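Local coordinates for protein putative ABC type-2 transporter (Thermotoga maritima MSB8, PDB 3CNI) that probably takes part in ATP-driven transport across the cell membrane as a member of the ABC-2 family, its calcium-binding domain being the part described, at residues S100-L105 with D125-V130; W82-T87 with H143-I148; S42-A47 with I59-K64; Q108-L113 with Q121-P126. One frame throughout, in Å; residues are numbered along the deposited sequence. Where two conformers were deposited one is given.

Contact 1 of 4, residues S100-L105 with D125-V130; sequences SLIESL and DPLEIV
Ile102 and Leu105, one turn apart on helix 89-107, pack against Leu127 and Ile129 of strand 127-135. This is the second half of a beta-alpha-beta crossover: strand 76-84 leads into the helix, and the chain returns as strand 127-135, the parallel neighbour of strand 76-84 in the mixed sheet. Helix and strand segments run nearly antiparallel, at 159°, with their axes 10.9 Å apart at the closest approach.

The packing across the contact is apolar, aliphatic branch against aliphatic branch. Ile102 points its CG2 methyl at Ile129, meeting CD1 at 3.8 Å, while Leu127 CD1 stays looser on the same methyl at 4.4 Å. With CG1 turned beside the backbone N (chi1 -66°), Ile102 sends the short CG2 branch to the strand and turns the longer CG1-CD1 arm to Ile60 of strand 58-62; Leu31 of helix 22-32 also touches the Ile102 side chain. Leu105 does not aim its CB straight at the strand; its CG lies opposite the backbone N (chi1 170°), and this swings CD2 across to Leu127, the two side chains crossing at about a right angle.

Polar groups lie off this interface. The helix keeps its own backbone bonds, such as Ser104 N to Ser100 O at 3.1 Å, while residues 126-130 bond to strand 76-84 through the backbones of Pro126, Glu128 and Val130. Ser100 OG is hydrogen-bonded to Ser100 OG of the second subunit, placing another flank of the helix at the dimer interface. The second pair of the apolar contact, nearer the start of the strand, is Leu105 CD2 on Leu127 CD1, at 4.1 Å.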
loop_
_atom_site.group_PDB
_atom_site.type_symbol
_atom_site.label_atom_id
_atom_site.label_comp_id
_atom_site.label_asym_id
_atom_site.label_seq_id
_atom_site.Cartn_x
_atom_site.Cartn_y
_atom_site.Cartn_z
ATOM N N SER A 100 0.728 -0.494 -4.617
ATOM C CA SER A 100 1.706 -1.521 -4.310
ATOM C C SER A 100 3.113 -1.064 -4.667
ATOM O O SER A 100 4.091 -1.302 -3.953
ATOM C CB SER A 100 1.330 -2.746 -5.105
ATOM O OG SER A 100 2.176 -3.774 -4.801
ATOM N N LEU A 101 3.215 -0.356 -5.777
ATOM C CA LEU A 101 4.533 0.151 -6.230
ATOM C C LEU A 101 5.050 1.279 -5.335
ATOM O O LEU A 101 6.228 1.374 -5.093
ATOM C CB LEU A 101 4.498 0.595 -7.716
ATOM C CG LEU A 101 4.093 -0.502 -8.715
ATOM C CD1 LEU A 101 4.035 0.057 -10.132
ATOM C CD2 LEU A 101 5.011 -1.705 -8.634
ATOM N N ILE A 102 4.168 2.129 -4.834
ATOM C CA ILE A 102 4.561 3.195 -3.935
ATOM C C ILE A 102 5.106 2.582 -2.610
ATOM O O ILE A 102 6.055 3.092 -1.985
ATOM C CB ILE A 102 3.365 4.163 -3.645
ATOM C CG1 ILE A 102 2.943 4.913 -4.920
ATOM C CG2 ILE A 102 3.714 5.122 -2.547
ATOM C CD1 ILE A 102 4.075 5.126 -5.852
ATOM N N GLU A 103 4.488 1.491 -2.173
ATOM C CA GLU A 103 4.950 0.804 -0.923
ATOM C C GLU A 103 6.332 0.339 -1.181
ATOM O O GLU A 103 7.255 0.489 -0.376
ATOM C CB GLU A 103 4.061 -0.377 -0.546
ATOM C CG GLU A 103 2.714 0.017 -0.055
ATOM C CD GLU A 103 2.770 0.813 1.236
ATOM O OE1 GLU A 103 3.835 0.833 1.903
ATOM O OE2 GLU A 103 1.753 1.430 1.584
ATOM N N SER A 104 6.514 -0.196 -2.355
ATOM C CA SER A 104 7.828 -0.822 -2.649
ATOM C C SER A 104 8.950 0.224 -2.734
ATOM O O SER A 104 10.103 -0.006 -2.401
ATOM C CB SER A 104 7.681 -1.666 -3.936
ATOM O OG SER A 104 8.954 -1.962 -4.409
ATOM N N LEU A 105 8.589 1.418 -3.141
ATOM C CA LEU A 105 9.525 2.529 -3.249
ATOM C C LEU A 105 10.052 2.944 -1.869
ATOM O O LEU A 105 11.196 3.361 -1.675
ATOM C CB LEU A 105 8.841 3.720 -3.929
ATOM C CG LEU A 105 9.635 5.031 -3.893
ATOM C CD1 LEU A 105 11.069 4.939 -4.646
ATOM C CD2 LEU A 105 8.752 6.187 -4.359
ATOM N N ASP A 125 7.872 5.281 7.561
ATOM C CA ASP A 125 6.906 6.141 6.979
ATOM C C ASP A 125 7.544 7.365 6.409
ATOM O O ASP A 125 7.484 8.415 6.964
ATOM C CB ASP A 125 5.879 6.510 8.009
ATOM C CG ASP A 125 4.628 7.053 7.408
ATOM O OD1 ASP A 125 4.358 6.802 6.229
ATOM O OD2 ASP A 125 3.908 7.734 8.132
ATOM N N PRO A 126 8.126 7.206 5.248
ATOM C CA PRO A 126 8.999 8.204 4.689
ATOM C C PRO A 126 8.239 9.169 3.838
ATOM O O PRO A 126 8.735 10.238 3.600
ATOM C CB PRO A 126 9.911 7.373 3.825
ATOM C CG PRO A 126 9.150 6.215 3.545
ATOM C CD PRO A 126 8.497 5.884 4.769
ATOM N N LEU A 127 7.054 8.787 3.377
ATOM C CA LEU A 127 6.394 9.549 2.323
ATOM C C LEU A 127 5.049 10.091 2.792
ATOM O O LEU A 127 4.302 9.407 3.491
ATOM C CB LEU A 127 6.206 8.685 1.074
ATOM C CG LEU A 127 7.482 8.135 0.432
ATOM C CD1 LEU A 127 7.145 7.235 -0.746
ATOM C CD2 LEU A 127 8.398 9.269 0.001
ATOM N N GLU A 128 4.746 11.326 2.404
ATOM C CA GLU A 128 3.401 11.844 2.498
ATOM C C GLU A 128 2.716 11.905 1.115
ATOM O O GLU A 128 2.897 12.862 0.350
ATOM C CB GLU A 128 3.499 13.218 3.093
ATOM C CG GLU A 128 2.226 13.875 3.346
ATOM C CD GLU A 128 2.489 15.220 4.004
ATOM O OE1 GLU A 128 3.246 15.222 5.042
ATOM O OE2 GLU A 128 2.000 16.251 3.459
ATOM N N ILE A 129 1.927 10.859 0.846
ATOM C CA ILE A 129 1.211 10.638 -0.435
ATOM C C ILE A 129 -0.061 11.476 -0.579
ATOM O O ILE A 129 -1.048 11.262 0.108
ATOM C CB ILE A 129 0.798 9.169 -0.654
ATOM C CG1 ILE A 129 1.971 8.177 -0.470
ATOM C CG2 ILE A 129 0.158 9.000 -2.043
ATOM C CD1 ILE A 129 3.247 8.588 -1.117
ATOM N N VAL A 130 0.004 12.450 -1.491
ATOM C CA VAL A 130 -1.155 13.268 -1.895
ATOM C C VAL A 130 -1.711 12.763 -3.234
ATOM O O VAL A 130 -0.970 12.595 -4.208
ATOM C CB VAL A 130 -0.778 14.759 -2.025
ATOM C CG1 VAL A 130 -1.978 15.581 -2.453
ATOM C CG2 VAL A 130 -0.185 15.290 -0.691
#

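Contact 2 of 4, residues W82-T87 with H143-I148; sequences WYLRGT and HSPEAI. With CA (calcium ion), chain B.
Trp82 has its CG opposite the carbonyl carbon (chi1 -60°) and its indole plane turned about square to the CA-CB-CG plane (chi2 94°), which lays one ring face against Pro145. Pro145 CG sits 3.6 Å from the centroid of the five-membered ring of Trp82, almost on its normal, a CH-pi contact. Pro145 CD lies over the same face, above the CD1-NE1 side of the five-membered ring, 3.5 Å from Trp82 NE1, whose N-H is hydrogen-bonded to Gln131 OE1. On the next inward-facing strand residue, Leu84 CD1 reaches Pro145 CB at 3.8 Å, so one proline ring bridges both side chains. Without the indole, as with a serine here, Pro145 is likely to lose its CH-pi partner and Gln131 OE1 its donor.

Pro145 opens helix 145-152, and Ser144 is its N-cap, with OG accepting from Ala147 N at 3.1 Å. The next residue, Glu146, bends at chi2 to bring OE2 to the calcium ion at 2.5 Å. Its OE1 stays 3.7 Å from the calcium ion and accepts instead from water 1, itself a metal ligand. Three further waters and Ser99 OG complete six ligands.

Strand 76-84 thus carries the start of helix 145-152 on one face, flanked by Gln131 and Thr133 of strand 127-135, while Ile98 of helix 89-107 also packs on Trp82.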
loop_
_atom_site.group_PDB
_atom_site.type_symbol
_atom_site.label_atom_id
_atom_site.label_comp_id
_atom_site.label_asym_id
_atom_site.label_seq_id
_atom_site.Cartn_x
_atom_site.Cartn_y
_atom_site.Cartn_z
ATOM N N TRP A 82 -4.393 10.776 -10.839
ATOM C CA TRP A 82 -4.988 9.624 -11.484
ATOM C C TRP A 82 -5.922 10.028 -12.564
ATOM O O TRP A 82 -6.614 10.994 -12.426
ATOM C CB TRP A 82 -5.780 8.777 -10.482
ATOM C CG TRP A 82 -5.006 8.219 -9.321
ATOM C CD1 TRP A 82 -4.866 8.784 -8.069
ATOM C CD2 TRP A 82 -4.367 6.946 -9.261
ATOM N NE1 TRP A 82 -4.162 7.947 -7.271
ATOM C CE2 TRP A 82 -3.842 6.809 -7.971
ATOM C CE3 TRP A 82 -4.213 5.894 -10.168
ATOM C CZ2 TRP A 82 -3.146 5.659 -7.563
ATOM C CZ3 TRP A 82 -3.505 4.776 -9.763
ATOM C CH2 TRP A 82 -3.010 4.659 -8.469
ATOM N N TYR A 83 -5.915 9.271 -13.649
ATOM C CA TYR A 83 -6.771 9.537 -14.812
ATOM C C TYR A 83 -7.680 8.341 -15.024
ATOM O O TYR A 83 -7.339 7.360 -15.737
ATOM C CB TYR A 83 -5.963 9.804 -16.075
ATOM C CG TYR A 83 -5.227 11.119 -15.994
ATOM C CD1 TYR A 83 -5.666 12.227 -16.717
ATOM C CD2 TYR A 83 -4.123 11.271 -15.149
ATOM C CE1 TYR A 83 -5.032 13.427 -16.615
ATOM C CE2 TYR A 83 -3.474 12.479 -15.060
ATOM C CZ TYR A 83 -3.942 13.550 -15.787
ATOM O OH TYR A 83 -3.339 14.771 -15.714
ATOM N N LEU A 84 -8.845 8.453 -14.395
ATOM C CA LEU A 84 -9.867 7.447 -14.519
ATOM C C LEU A 84 -10.811 7.799 -15.657
ATOM O O LEU A 84 -11.322 8.918 -15.763
ATOM C CB LEU A 84 -10.649 7.280 -13.216
ATOM C CG LEU A 84 -9.822 7.032 -11.962
ATOM C CD1 LEU A 84 -10.853 6.821 -10.796
ATOM C CD2 LEU A 84 -8.827 5.880 -12.142
ATOM N N ARG A 85 -10.955 6.832 -16.541
ATOM C CA ARG A 85 -11.831 6.951 -17.685
ATOM C C ARG A 85 -12.801 5.812 -17.638
ATOM O O ARG A 85 -13.077 5.184 -18.626
ATOM C CB ARG A 85 -11.028 6.839 -18.973
ATOM C CG ARG A 85 -10.011 7.952 -19.183
ATOM C CD ARG A 85 -8.820 7.505 -20.021
ATOM N NE ARG A 85 -7.743 8.505 -19.993
ATOM C CZ ARG A 85 -6.568 8.326 -19.414
ATOM N NH1 ARG A 85 -6.277 7.176 -18.825
ATOM N NH2 ARG A 85 -5.657 9.290 -19.459
ATOM N N GLY A 86 -13.277 5.528 -16.462
ATOM C CA GLY A 86 -14.021 4.316 -16.226
ATOM C C GLY A 86 -13.807 3.856 -14.801
ATOM O O GLY A 86 -12.799 4.178 -14.147
ATOM N N THR A 87 -14.776 3.079 -14.347
ATOM C CA THR A 87 -14.841 2.644 -12.972
ATOM C C THR A 87 -14.917 1.132 -12.891
ATOM O O THR A 87 -15.717 0.579 -12.129
ATOM C CB THR A 87 -16.007 3.320 -12.243
ATOM O OG1 THR A 87 -17.264 2.749 -12.621
ATOM C CG2 THR A 87 -16.012 4.818 -12.558
ATOM N N HIS A 143 -8.234 13.964 -3.587
ATOM C CA HIS A 143 -8.920 12.735 -3.379
ATOM C C HIS A 143 -8.319 11.667 -4.182
ATOM O O HIS A 143 -7.979 11.854 -5.344
ATOM C CB HIS A 143 -10.399 12.861 -3.761
ATOM C CG HIS A 143 -11.172 13.791 -2.887
ATOM N ND1 HIS A 143 -10.937 15.146 -2.852
ATOM C CD2 HIS A 143 -12.210 13.567 -2.054
ATOM C CE1 HIS A 143 -11.764 15.712 -1.992
ATOM N NE2 HIS A 143 -12.574 14.779 -1.527
ATOM N N SER A 144 -8.245 10.518 -3.539
ATOM C CA SER A 144 -7.915 9.227 -4.153
ATOM C C SER A 144 -9.090 8.615 -4.917
ATOM O O SER A 144 -10.282 9.006 -4.702
ATOM C CB SER A 144 -7.498 8.233 -3.036
ATOM O OG SER A 144 -8.612 7.747 -2.296
ATOM N N PRO A 145 -8.797 7.641 -5.804
ATOM C CA PRO A 145 -9.885 6.985 -6.512
ATOM C C PRO A 145 -10.812 6.213 -5.618
ATOM O O PRO A 145 -11.999 6.151 -5.870
ATOM C CB PRO A 145 -9.163 6.037 -7.477
ATOM C CG PRO A 145 -7.793 6.629 -7.674
ATOM C CD PRO A 145 -7.469 7.261 -6.343
ATOM N N GLU A 146 -10.252 5.618 -4.570
ATOM C CA GLU A 146 -11.065 4.915 -3.562
ATOM C C GLU A 146 -12.104 5.868 -3.002
ATOM O O GLU A 146 -13.300 5.543 -2.861
ATOM C CB GLU A 146 -10.226 4.455 -2.405
ATOM C CG GLU A 146 -9.175 3.336 -2.697
ATOM C CD GLU A 146 -7.740 3.782 -3.163
ATOM O OE1 GLU A 146 -7.475 4.839 -3.829
ATOM O OE2 GLU A 146 -6.867 2.962 -2.904
ATOM N N ALA A 147 -11.619 7.038 -2.604
ATOM C CA ALA A 147 -12.484 8.079 -1.966
ATOM C C ALA A 147 -13.554 8.493 -2.936
ATOM O O ALA A 147 -14.703 8.576 -2.599
ATOM C CB ALA A 147 -11.675 9.315 -1.531
ATOM N N ILE A 148 -13.163 8.756 -4.164
ATOM C CA ILE A 148 -14.139 9.219 -5.150
ATOM C C ILE A 148 -15.156 8.125 -5.423
ATOM O O ILE A 148 -16.334 8.361 -5.551
ATOM C CB ILE A 148 -13.518 9.705 -6.460
ATOM C CG1 ILE A 148 -12.730 10.961 -6.160
ATOM C CG2 ILE A 148 -14.643 10.074 -7.438
ATOM C CD1 ILE A 148 -13.617 12.077 -5.600
HETATM CA CA CA B . -4.386 3.039 -2.908
HETATM O O HOH W 1 -5.017 4.965 -4.392
HETATM O O HOH W 2 -2.310 3.855 -2.142
HETATM O O HOH W 3 -4.469 1.777 -0.893
HETATM O O HOH W 4 -4.783 0.828 -3.528
#

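Contact 3 of 4, residues S42-A47 with I59-K64; sequences SDLKEA and IIVIPK
Leu44, the first residue of helix 44-54, lowers its CD1 methyl between Val61 CG2, at 3.8 Å, and Ile59 CG2, at 4.1 Å. Its CB does not point at the strand; CG lies opposite the backbone N (chi1 -180°), and that turn swings the branched end over the two strand residues. Lys45 contributes its backbone N-H, which Asp43 OD1 accepts at 3.1 Å from above the carboxylate plane, an Asx turn that caps the helix at its N-terminus. The helix belongs to a beta-alpha-beta crossover: it joins strand 36-41 to strand 58-62, parallel strands with strand 12-17 between them, and lies over that part of the sheet. Ala47, one turn on from Leu44, faces the strand with CB 4.1 Å from Ile59 CD1. The same CD1 also comes within 3.8 Å of the backbone carbon Ala47 C, its extended arm running under the helix. Val16 and Tyr83, from the strands flanking 58-62, touch Ile59 as well. Were Ile59 cut back to an alanine, a gap would probably open beside Ala47, and Leu44 CD1 would keep Val61 alone of its two partners in this contact.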
loop_
_atom_site.group_PDB
_atom_site.type_symbol
_atom_site.label_atom_id
_atom_site.label_comp_id
_atom_site.label_asym_id
_atom_site.label_seq_id
_atom_site.Cartn_x
_atom_site.Cartn_y
_atom_site.Cartn_z
ATOM N N SER A 42 10.419 16.938 -16.197
ATOM C CA SER A 42 10.073 17.993 -15.217
ATOM C C SER A 42 8.842 18.841 -15.536
ATOM O O SER A 42 8.483 19.768 -14.789
ATOM C CB SER A 42 11.279 18.936 -15.031
ATOM O OG SER A 42 11.718 19.567 -16.232
ATOM N N ASP A 43 8.230 18.546 -16.680
ATOM C CA ASP A 43 7.039 19.281 -17.186
ATOM C C ASP A 43 5.750 18.504 -17.051
ATOM O O ASP A 43 5.554 17.448 -17.681
ATOM C CB ASP A 43 7.228 19.629 -18.651
ATOM C CG ASP A 43 6.258 20.681 -19.140
ATOM O OD1 ASP A 43 5.282 21.058 -18.457
ATOM O OD2 ASP A 43 6.481 21.126 -20.263
ATOM N N LEU A 44 4.893 19.052 -16.199
ATOM C CA LEU A 44 3.652 18.424 -15.828
ATOM C C LEU A 44 2.619 18.494 -16.952
ATOM O O LEU A 44 1.748 17.625 -17.044
ATOM C CB LEU A 44 3.089 19.001 -14.517
ATOM C CG LEU A 44 1.758 18.360 -14.067
ATOM C CD1 LEU A 44 1.951 16.947 -13.543
ATOM C CD2 LEU A 44 0.995 19.244 -13.058
ATOM N N LYS A 45 2.731 19.498 -17.812
ATOM C CA LYS A 45 1.769 19.689 -18.920
ATOM C C LYS A 45 2.034 18.622 -19.977
ATOM O O LYS A 45 1.133 18.079 -20.629
ATOM C CB LYS A 45 1.900 21.083 -19.551
ATOM C CG LYS A 45 0.645 21.965 -19.460
ATOM N N GLU A 46 3.307 18.322 -20.130
ATOM C CA GLU A 46 3.767 17.349 -21.105
ATOM C C GLU A 46 3.532 15.921 -20.581
ATOM O O GLU A 46 3.383 14.978 -21.368
ATOM C CB GLU A 46 5.251 17.596 -21.411
ATOM C CG GLU A 46 5.929 16.630 -22.426
ATOM C CD GLU A 46 5.815 17.065 -23.888
ATOM O OE1 GLU A 46 6.566 17.970 -24.315
ATOM O OE2 GLU A 46 4.974 16.483 -24.612
ATOM N N ALA A 47 3.511 15.746 -19.262
ATOM C CA ALA A 47 3.293 14.407 -18.699
ATOM C C ALA A 47 1.802 14.125 -18.836
ATOM O O ALA A 47 1.397 13.012 -19.152
ATOM C CB ALA A 47 3.768 14.277 -17.223
ATOM N N ILE A 59 0.044 9.972 -13.223
ATOM C CA ILE A 59 1.311 10.722 -13.151
ATOM C C ILE A 59 1.746 10.731 -11.701
ATOM O O ILE A 59 0.966 11.043 -10.857
ATOM C CB ILE A 59 1.159 12.221 -13.588
ATOM C CG1 ILE A 59 0.493 12.333 -14.960
ATOM C CG2 ILE A 59 2.509 12.930 -13.552
ATOM C CD1 ILE A 59 0.172 13.754 -15.384
ATOM N N ILE A 60 2.996 10.356 -11.441
ATOM C CA ILE A 60 3.646 10.484 -10.124
ATOM C C ILE A 60 4.565 11.712 -10.120
ATOM O O ILE A 60 5.362 11.883 -11.000
ATOM C CB ILE A 60 4.399 9.177 -9.778
ATOM C CG1 ILE A 60 3.346 8.040 -9.569
ATOM C CG2 ILE A 60 5.188 9.338 -8.556
ATOM C CD1 ILE A 60 3.923 6.597 -9.530
ATOM N N VAL A 61 4.320 12.648 -9.220
ATOM C CA VAL A 61 5.123 13.859 -9.167
ATOM C C VAL A 61 6.009 13.837 -7.948
ATOM O O VAL A 61 5.541 13.653 -6.798
ATOM C CB VAL A 61 4.268 15.193 -9.206
ATOM C CG1 VAL A 61 5.203 16.449 -9.210
ATOM C CG2 VAL A 61 3.291 15.182 -10.406
ATOM N N ILE A 62 7.305 13.999 -8.238
ATOM C CA ILE A 62 8.344 14.226 -7.200
ATOM C C ILE A 62 8.588 15.726 -7.156
ATOM O O ILE A 62 9.347 16.242 -7.962
ATOM C CB ILE A 62 9.682 13.441 -7.477
ATOM C CG1 ILE A 62 9.389 11.948 -7.670
ATOM C CG2 ILE A 62 10.713 13.565 -6.279
ATOM C CD1 ILE A 62 10.337 11.247 -8.669
ATOM N N PRO A 63 7.899 16.437 -6.242
ATOM C CA PRO A 63 8.003 17.882 -6.232
ATOM C C PRO A 63 9.292 18.356 -5.608
ATOM O O PRO A 63 9.942 17.624 -4.867
ATOM C CB PRO A 63 6.794 18.354 -5.379
ATOM C CG PRO A 63 6.387 17.212 -4.594
ATOM C CD PRO A 63 7.085 15.941 -5.119
ATOM N N LYS A 64 9.654 19.561 -6.020
ATOM C CA LYS A 64 10.708 20.367 -5.434
ATOM C C LYS A 64 10.530 20.392 -3.892
ATOM O O LYS A 64 9.458 20.627 -3.379
ATOM C CB LYS A 64 10.677 21.757 -6.096
ATOM C CG LYS A 64 11.657 22.784 -5.564
ATOM C CD LYS A 64 11.437 24.215 -6.169
#

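Contact 4 of 4, residues Q108-L113 with Q121-P126; sequences QLASFL and QLLFDP
Ala110 and Leu123 bring their CA atoms to 5.9 Å, where two short turns of the chain pack on each other. The first is tightened by Leu113 N bonding back to Ala110 O at 2.8 Å, a short 3-10 turn that carries Leu113 round to the same side as Ala110.

Leu113 is the main wedge. With CG beside its backbone N (chi1 -55°) and an extended arm, it pushes CD1 into the second turn, 3.9 Å from Leu122 CB and 4.1 Å from Pro126 CB. Nearer its root, Leu113 CB rests against Leu123 CD2 at 4.1 Å. That Leu123 methyl is shared: it also meets Ala110 CB at 4.0 Å, and it lies 3.7 Å from Ala110 O, the carbonyl already engaged by Leu113 N. No hydrogen bond crosses between the segments, which are held by apolar contacts of leucine and alanine side chains and the proline ring.

The second subunit lies close by. Its Leu89 packs on Ala110 and its Met149 on Phe124, while Asp125 OD2 is shared between Lys75 of its own chain and Asn150 ND2 of the second subunit.

The arrangement is a small apolar core within the long loop between helix 89-107 and strand 127-135, the return connection of a beta-alpha-beta crossover, folded on itself away from the calcium ligands of its own chain, although Asp125 packs on Glu146 of the second subunit.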
loop_
_atom_site.group_PDB
_atom_site.type_symbol
_atom_site.label_atom_id
_atom_site.label_comp_id
_atom_site.label_asym_id
_atom_site.label_seq_id
_atom_site.Cartn_x
_atom_site.Cartn_y
_atom_site.Cartn_z
ATOM N N GLN A 108 12.728 0.784 -1.095
ATOM C CA GLN A 108 13.888 1.064 -1.916
ATOM C C GLN A 108 14.530 2.402 -1.563
ATOM O O GLN A 108 15.532 2.782 -2.172
ATOM C CB GLN A 108 13.581 1.031 -3.410
ATOM C CG GLN A 108 13.110 -0.309 -3.954
ATOM C CD GLN A 108 12.598 -0.223 -5.403
ATOM O OE1 GLN A 108 13.378 -0.083 -6.331
ATOM N NE2 GLN A 108 11.271 -0.295 -5.588
ATOM N N LEU A 109 14.033 3.076 -0.532
ATOM C CA LEU A 109 14.643 4.357 -0.106
ATOM C C LEU A 109 15.414 4.195 1.177
ATOM O O LEU A 109 16.171 5.080 1.593
ATOM C CB LEU A 109 13.572 5.449 0.102
ATOM C CG LEU A 109 12.811 6.061 -1.096
ATOM C CD1 LEU A 109 11.675 7.050 -0.641
ATOM C CD2 LEU A 109 13.721 6.733 -2.093
ATOM N N ALA A 110 15.182 3.050 1.820
ATOM C CA ALA A 110 15.470 2.890 3.239
ATOM C C ALA A 110 16.919 3.069 3.631
ATOM O O ALA A 110 17.208 3.682 4.647
ATOM C CB ALA A 110 14.918 1.560 3.758
ATOM N N SER A 111 17.827 2.522 2.840
ATOM C CA SER A 111 19.270 2.557 3.130
ATOM C C SER A 111 19.759 3.980 3.230
ATOM O O SER A 111 20.841 4.282 3.861
ATOM C CB SER A 111 20.091 1.925 1.997
ATOM O OG SER A 111 20.189 0.533 2.107
ATOM N N PHE A 112 19.009 4.875 2.584
ATOM C CA PHE A 112 19.429 6.249 2.488
ATOM C C PHE A 112 18.961 7.005 3.744
ATOM O O PHE A 112 19.368 8.121 4.017
ATOM C CB PHE A 112 18.933 6.853 1.161
ATOM C CG PHE A 112 18.946 5.860 -0.047
ATOM C CD1 PHE A 112 17.902 5.828 -0.956
ATOM C CD2 PHE A 112 19.994 4.997 -0.257
ATOM C CE1 PHE A 112 17.903 4.952 -2.029
ATOM C CE2 PHE A 112 20.007 4.137 -1.344
ATOM C CZ PHE A 112 18.965 4.120 -2.213
ATOM N N LEU A 113 18.167 6.330 4.524
ATOM C CA LEU A 113 17.633 6.938 5.720
ATOM C C LEU A 113 18.344 6.430 6.930
ATOM O O LEU A 113 17.969 6.753 8.056
ATOM C CB LEU A 113 16.145 6.660 5.823
ATOM C CG LEU A 113 15.302 7.087 4.620
ATOM C CD1 LEU A 113 13.852 6.648 4.826
ATOM C CD2 LEU A 113 15.447 8.598 4.380
ATOM N N GLN A 121 12.526 7.712 11.928
ATOM C CA GLN A 121 11.032 7.582 11.783
ATOM C C GLN A 121 10.691 7.241 10.351
ATOM O O GLN A 121 9.800 6.387 10.015
ATOM C CB GLN A 121 10.344 8.936 12.096
ATOM C CG GLN A 121 11.293 10.013 12.736
ATOM N N LEU A 122 11.417 7.998 9.524
ATOM C CA LEU A 122 11.121 7.975 8.095
ATOM C C LEU A 122 11.267 6.570 7.523
ATOM O O LEU A 122 10.767 6.264 6.522
ATOM C CB LEU A 122 12.036 8.947 7.344
ATOM C CG LEU A 122 11.865 10.431 7.674
ATOM C CD1 LEU A 122 12.920 11.264 6.963
ATOM C CD2 LEU A 122 10.466 10.906 7.313
ATOM N N LEU A 123 11.958 5.743 8.279
ATOM C CA LEU A 123 12.198 4.395 7.866
ATOM C C LEU A 123 10.896 3.730 7.555
ATOM O O LEU A 123 10.742 3.157 6.507
ATOM C CB LEU A 123 12.922 3.628 8.953
ATOM C CG LEU A 123 14.429 3.552 8.836
ATOM C CD1 LEU A 123 14.989 2.595 9.866
ATOM C CD2 LEU A 123 14.795 3.128 7.461
ATOM N N PHE A 124 9.966 3.813 8.486
ATOM C CA PHE A 124 8.689 3.171 8.356
ATOM C C PHE A 124 7.693 3.986 7.571
ATOM O O PHE A 124 6.845 3.445 6.926
ATOM C CB PHE A 124 8.122 2.855 9.715
ATOM C CG PHE A 124 8.900 1.857 10.466
ATOM C CD1 PHE A 124 10.010 2.218 11.174
ATOM C CD2 PHE A 124 8.522 0.557 10.486
ATOM C CE1 PHE A 124 10.732 1.285 11.869
ATOM C CE2 PHE A 124 9.243 -0.368 11.179
ATOM C CZ PHE A 124 10.347 0.001 11.874
ATOM N N ASP A 125 7.872 5.281 7.561
ATOM C CA ASP A 125 6.906 6.141 6.979
ATOM C C ASP A 125 7.544 7.365 6.409
ATOM O O ASP A 125 7.484 8.415 6.964
ATOM C CB ASP A 125 5.879 6.510 8.009
ATOM C CG ASP A 125 4.628 7.053 7.408
ATOM O OD1 ASP A 125 4.358 6.802 6.229
ATOM O OD2 ASP A 125 3.908 7.734 8.132
ATOM N N PRO A 126 8.126 7.206 5.248
ATOM C CA PRO A 126 8.999 8.204 4.689
ATOM C C PRO A 126 8.239 9.169 3.838
ATOM O O PRO A 126 8.735 10.238 3.600
ATOM C CB PRO A 126 9.911 7.373 3.825
ATOM C CG PRO A 126 9.150 6.215 3.545
ATOM C CD PRO A 126 8.497 5.884 4.769
#

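Contacts 1, 2 and 3 all reach the one mixed sheet, and contact 4 closes the loop that leads into it. Contacts 1 and 4 share Asp125 and Pro126, with centres about 10 Å apart, and touch where Leu127 CD2 meets Leu109 CD1 at 4.0 Å. Contact 1 joins contact 3 through Ile102 CD1 and Ile60 CD1, also 4.0 Å apart; contact 3 joins contact 2 through Ile59 CD1 and Tyr83 OH, at 3.7 Å. Contacts 2 and 4 lie on opposite sides of the chain's centre, their centres about 28 Å apart. Contact 2 holds the calcium ligand Glu146; the Ile129 side chain of contact 1 approaches a bound calcium ion to about 8 Å.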